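Superoxide dismutase [Mn/Fe] (Aeropyrum pernix, PDB 3AK2) catalyses the dismutation of superoxide to dioxygen and hydrogen peroxide at a metal centre that, being cambialistic, can work with manganese or iron. Local coordinates at residues A[76-81]-A[128-133]; A[83-88]-A[161-166]. All coordinates share one frame; numbering follows the deposited sequence.

Interaction 1 of 2, residues A[76-81]-A[128-133]. With MN (manganese (II) ion), chain E.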
# COMPACT_ATOMS: atom_id res chain seq x y z
N HIS A 76 -2.34 12.27 12.95
CA HIS A 76 -2.70 12.99 14.16
C HIS A 76 -2.61 12.11 15.41
O HIS A 76 -1.90 12.45 16.36
CB HIS A 76 -4.09 13.60 13.99
CG HIS A 76 -4.61 14.28 15.22
ND1 HIS A 76 -3.81 15.06 16.03
CD2 HIS A 76 -5.84 14.29 15.78
CE1 HIS A 76 -4.54 15.53 17.03
NE2 HIS A 76 -5.77 15.08 16.90
N ILE A 77 -3.30 10.97 15.42
CA ILE A 77 -3.28 10.14 16.62
C ILE A 77 -1.89 9.58 16.93
O ILE A 77 -1.49 9.52 18.09
CB ILE A 77 -4.37 9.06 16.60
CG1 ILE A 77 -4.58 8.53 18.02
CG2 ILE A 77 -4.06 7.95 15.57
CD1 ILE A 77 -5.78 7.63 18.17
N MET A 78 -1.14 9.19 15.89
CA MET A 78 0.20 8.64 16.12
C MET A 78 1.13 9.68 16.75
O MET A 78 1.86 9.35 17.68
CB MET A 78 0.81 8.07 14.83
CG MET A 78 0.04 6.88 14.23
SD MET A 78 0.01 5.40 15.27
CE MET A 78 1.70 4.81 15.05
N HIS A 79 1.09 10.92 16.27
CA HIS A 79 1.92 11.97 16.89
C HIS A 79 1.43 12.33 18.29
O HIS A 79 2.23 12.63 19.17
CB HIS A 79 2.01 13.21 16.00
CG HIS A 79 2.84 13.01 14.77
ND1 HIS A 79 2.34 12.40 13.64
CD2 HIS A 79 4.14 13.30 14.51
CE1 HIS A 79 3.30 12.34 12.72
NE2 HIS A 79 4.39 12.87 13.22
N THR A 80 0.12 12.28 18.50
CA THR A 80 -0.48 12.54 19.81
C THR A 80 0.03 11.55 20.86
O THR A 80 0.22 11.93 22.02
CB THR A 80 -2.02 12.52 19.71
OG1 THR A 80 -2.45 13.62 18.90
CG2 THR A 80 -2.69 12.60 21.08
N ILE A 81 0.27 10.31 20.46
CA ILE A 81 0.86 9.31 21.35
C ILE A 81 2.38 9.51 21.46
O ILE A 81 2.95 9.41 22.55
CB ILE A 81 0.52 7.87 20.88
CG1 ILE A 81 -1.00 7.67 20.87
CG2 ILE A 81 1.21 6.84 21.77
CD1 ILE A 81 -1.45 6.40 20.17
N VAL A 128 8.90 5.50 5.00
CA VAL A 128 8.62 6.18 6.26
C VAL A 128 7.54 5.43 7.03
O VAL A 128 6.73 4.70 6.45
CB VAL A 128 8.23 7.65 6.03
CG1 VAL A 128 9.41 8.41 5.43
CG2 VAL A 128 7.00 7.77 5.14
N GLY A 129 7.56 5.57 8.35
CA GLY A 129 6.58 4.90 9.19
C GLY A 129 6.93 4.92 10.66
O GLY A 129 7.57 5.86 11.14
N TRP A 130 6.50 3.88 11.36
CA TRP A 130 6.55 3.82 12.82
C TRP A 130 6.91 2.43 13.29
O TRP A 130 6.53 1.44 12.68
CB TRP A 130 5.16 4.14 13.40
CG TRP A 130 4.62 5.46 12.99
CD1 TRP A 130 4.01 5.76 11.81
CD2 TRP A 130 4.63 6.67 13.76
NE1 TRP A 130 3.65 7.08 11.78
CE2 TRP A 130 4.01 7.67 12.97
CE3 TRP A 130 5.10 7.01 15.03
CZ2 TRP A 130 3.86 8.98 13.41
CZ3 TRP A 130 4.94 8.32 15.47
CH2 TRP A 130 4.33 9.28 14.66
N GLY A 131 7.65 2.37 14.40
CA GLY A 131 7.75 1.15 15.20
C GLY A 131 6.71 1.24 16.30
O GLY A 131 6.57 2.29 16.93
N VAL A 132 5.97 0.16 16.52
CA VAL A 132 4.82 0.19 17.43
C VAL A 132 4.82 -0.98 18.41
O VAL A 132 4.92 -2.14 18.01
CB VAL A 132 3.48 0.20 16.64
CG1 VAL A 132 2.28 0.17 17.59
CG2 VAL A 132 3.39 1.41 15.70
N LEU A 133 4.72 -0.65 19.70
CA LEU A 133 4.39 -1.62 20.72
C LEU A 133 2.92 -1.43 21.06
O LEU A 133 2.50 -0.34 21.47
CB LEU A 133 5.25 -1.42 21.98
CG LEU A 133 4.93 -2.31 23.18
CD1 LEU A 133 5.23 -3.76 22.89
CD2 LEU A 133 5.70 -1.85 24.41
MN MN E . 6.34 12.56 12.23
O HOH W 1 5.58 10.98 11.03

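Interaction 2 of 2, residues A[83-88]-A[161-166]. With MN (manganese (II) ion), chain E.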
# COMPACT_ATOMS: atom_id res chain seq x y z
N TRP A 83 4.43 12.17 21.36
CA TRP A 83 5.01 13.21 22.22
C TRP A 83 5.08 12.81 23.71
O TRP A 83 6.16 12.86 24.30
CB TRP A 83 4.33 14.57 22.06
CG TRP A 83 4.09 15.03 20.65
CD1 TRP A 83 2.90 15.43 20.12
CD2 TRP A 83 5.07 15.20 19.61
NE1 TRP A 83 3.07 15.82 18.82
CE2 TRP A 83 4.39 15.70 18.48
CE3 TRP A 83 6.46 14.99 19.53
CZ2 TRP A 83 5.04 15.97 17.28
CZ3 TRP A 83 7.10 15.26 18.33
CH2 TRP A 83 6.38 15.75 17.22
N PRO A 84 3.94 12.44 24.33
CA PRO A 84 4.02 12.02 25.74
C PRO A 84 4.72 10.68 25.97
O PRO A 84 5.09 10.37 27.11
CB PRO A 84 2.55 11.94 26.17
CG PRO A 84 1.79 11.69 24.90
CD PRO A 84 2.55 12.43 23.83
N ASN A 85 4.92 9.90 24.90
CA ASN A 85 5.77 8.70 24.96
C ASN A 85 7.23 9.06 25.25
O ASN A 85 8.04 8.17 25.51
CB ASN A 85 5.75 7.95 23.63
CG ASN A 85 4.63 6.91 23.51
OD1 ASN A 85 4.47 6.31 22.45
ND2 ASN A 85 3.88 6.66 24.59
N MET A 86 7.57 10.34 25.16
CA MET A 86 8.92 10.81 25.44
C MET A 86 8.91 11.79 26.60
O MET A 86 7.87 12.32 26.96
CB MET A 86 9.55 11.46 24.20
CG MET A 86 9.68 10.51 23.02
SD MET A 86 10.46 11.21 21.56
CE MET A 86 9.24 12.43 21.04
N ALA A 87 10.09 11.99 27.19
CA ALA A 87 10.25 12.94 28.29
C ALA A 87 11.71 13.35 28.34
O ALA A 87 12.58 12.61 27.87
CB ALA A 87 9.83 12.29 29.62
N PRO A 88 12.00 14.54 28.92
CA PRO A 88 13.39 14.98 29.04
C PRO A 88 14.22 13.91 29.75
O PRO A 88 13.73 13.26 30.67
CB PRO A 88 13.28 16.23 29.92
CG PRO A 88 11.92 16.75 29.66
CD PRO A 88 11.06 15.54 29.47
N ILE A 161 0.77 1.59 22.59
CA ILE A 161 1.14 2.16 23.89
C ILE A 161 2.51 2.84 23.87
O ILE A 161 2.80 3.69 24.73
CB ILE A 161 1.03 1.14 25.06
CG1 ILE A 161 2.02 -0.02 24.91
CG2 ILE A 161 -0.42 0.65 25.19
CD1 ILE A 161 2.16 -0.90 26.16
N LEU A 162 3.34 2.46 22.90
CA LEU A 162 4.64 3.08 22.69
C LEU A 162 4.95 3.07 21.20
O LEU A 162 4.92 2.02 20.56
CB LEU A 162 5.74 2.35 23.47
CG LEU A 162 7.17 2.85 23.24
CD1 LEU A 162 7.35 4.31 23.66
CD2 LEU A 162 8.16 1.97 23.98
N VAL A 163 5.24 4.25 20.66
CA VAL A 163 5.53 4.38 19.23
C VAL A 163 6.81 5.17 19.02
O VAL A 163 7.13 6.07 19.80
CB VAL A 163 4.35 5.05 18.44
CG1 VAL A 163 3.04 4.29 18.65
CG2 VAL A 163 4.18 6.52 18.80
N ILE A 164 7.55 4.82 17.97
CA ILE A 164 8.68 5.62 17.52
C ILE A 164 8.46 6.02 16.07
O ILE A 164 8.18 5.18 15.21
CB ILE A 164 10.06 4.91 17.71
CG1 ILE A 164 11.20 5.86 17.29
CG2 ILE A 164 10.11 3.60 16.94
CD1 ILE A 164 12.61 5.28 17.39
N ASP A 165 8.57 7.32 15.82
CA ASP A 165 8.43 7.87 14.48
C ASP A 165 9.75 7.69 13.74
O ASP A 165 10.78 8.21 14.19
CB ASP A 165 8.09 9.35 14.60
CG ASP A 165 7.68 9.98 13.28
OD1 ASP A 165 7.67 9.30 12.23
OD2 ASP A 165 7.33 11.17 13.33
N VAL A 166 9.73 6.95 12.64
CA VAL A 166 10.91 6.83 11.78
C VAL A 166 10.69 7.42 10.38
O VAL A 166 11.39 7.07 9.43
CB VAL A 166 11.49 5.39 11.71
CG1 VAL A 166 12.10 5.00 13.06
CG2 VAL A 166 10.44 4.38 11.28
MN MN E . 6.34 12.56 12.23
O HOH W 1 5.58 10.98 11.03

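Interaction 1 of 2, residues A[76-81]-A[128-133]
Trp130 slides its indole across the side chain of Met78 and drives its outer edge at the imidazole of His79. Met78 lies over one face of the indole. Met78 CB sits 3.7 Å from the centroid of the six-membered ring of Trp130, a CH-pi contact displaced toward the rim. The thioether then bends at chi2 (-65°) and again at chi3 (-74°), a hooked course that returns Met78 CE to within 3.6 Å of Trp130 CG. Met78 SD stands farther off the five-membered ring, in a longer Met-aromatic contact, and Met78 CE also meets Val132 CG2 at 3.9 Å. The second aromatic partner is turned quite differently. His79 offers a face to the six-membered edge of Trp130 in a T-shaped pair, with planes at 84° and Trp130 CH2 over the middle of the imidazole; Trp130 CZ2 comes 3.5 Å from His79 CE1. That imidazole binds manganese through His79 NE2, 2.2 Å from the ion, while ND1 is hydrogen-bonded to Gly75 O one helical turn back. With no hydrogen bond joining the segment 76-81 of helix 62-82 to strand 129-136, the contact rests on apolar and aromatic packing. Metal and carbonyl fix the rotation of the imidazole from two ends, which implies that the indole edge packs on a ligand already held in place.

Interaction 2 of 2, residues A[83-88]-A[161-166]
Asn85 points its carboxamide at the backbone of Ile161, Leu162 and Val163 and grips that backbone on both sides of Leu162 with the two ends of its amide. Asn85 OD1 accepts from Val163 N at 2.8 Å, a moderately bent bond (N-H...O 152°) whose donor is tilted from the amide carbonyl plane. At the other end of the same group, Asn85 ND2 gives a longer bond to Ile161 O, 3.2 Å away and 142° at the hydrogen, approaching from above that carbonyl's plane. The two bonds bracket Leu162, whose CA lies 3.2 Å from Asn85 OD1. The Leu162 side chain crosses that of Asn85 at a slant; with CG anti to the backbone N (chi1 176°), Leu162 CD1 is carried to 3.8 Å from Asn85 CG. Val163 CG2 adds a contact with Asn85 OD1. The amide spans a classic beta bulge, where Ile161 and Leu162 both face Leu133 and the chain turns a corner. Asn85 ND2 has a second partner in Asp194 OD2, so an alanine in place of Asn85 would probably leave Val163 N, Ile161 O and the Asp194 carboxylate each short of a mate in a buried setting. Farther along the strand, Asp165 OD2 binds manganese at 2.0 Å, and Asp165 OD1 takes a weak bond from the metal-bound water. Asn85 itself belongs to the type I turn Trp83-Met86 that follows helix 62-82; Arg198 of helix 192-205 packs on it, Trp186 of helix 179-186 and Trp192 of helix 192-205 touch Leu162, and strand 129-136 runs antiparallel alongside.

How the interactions relate
From the N terminus the chain first lays down helix 25-54, bearing the metal ligand His31, and then helix 62-82. Interaction 1 starts near the end of that second helix and closes a loop of 46 residues on strand 129-136. Interaction 2 begins just beyond the helix and closes a longer one, of 72 residues, on strand 159-165. Because the segments alternate along the sequence, the loops cross instead of nesting. Both stitch the alpha-hairpin region to the sheet of the C-terminal region, where Leu133 N and Leu162 O, 2.8 Å apart, probably hydrogen-bond. Together they contribute two manganese ligands, which His31 and His169 complement.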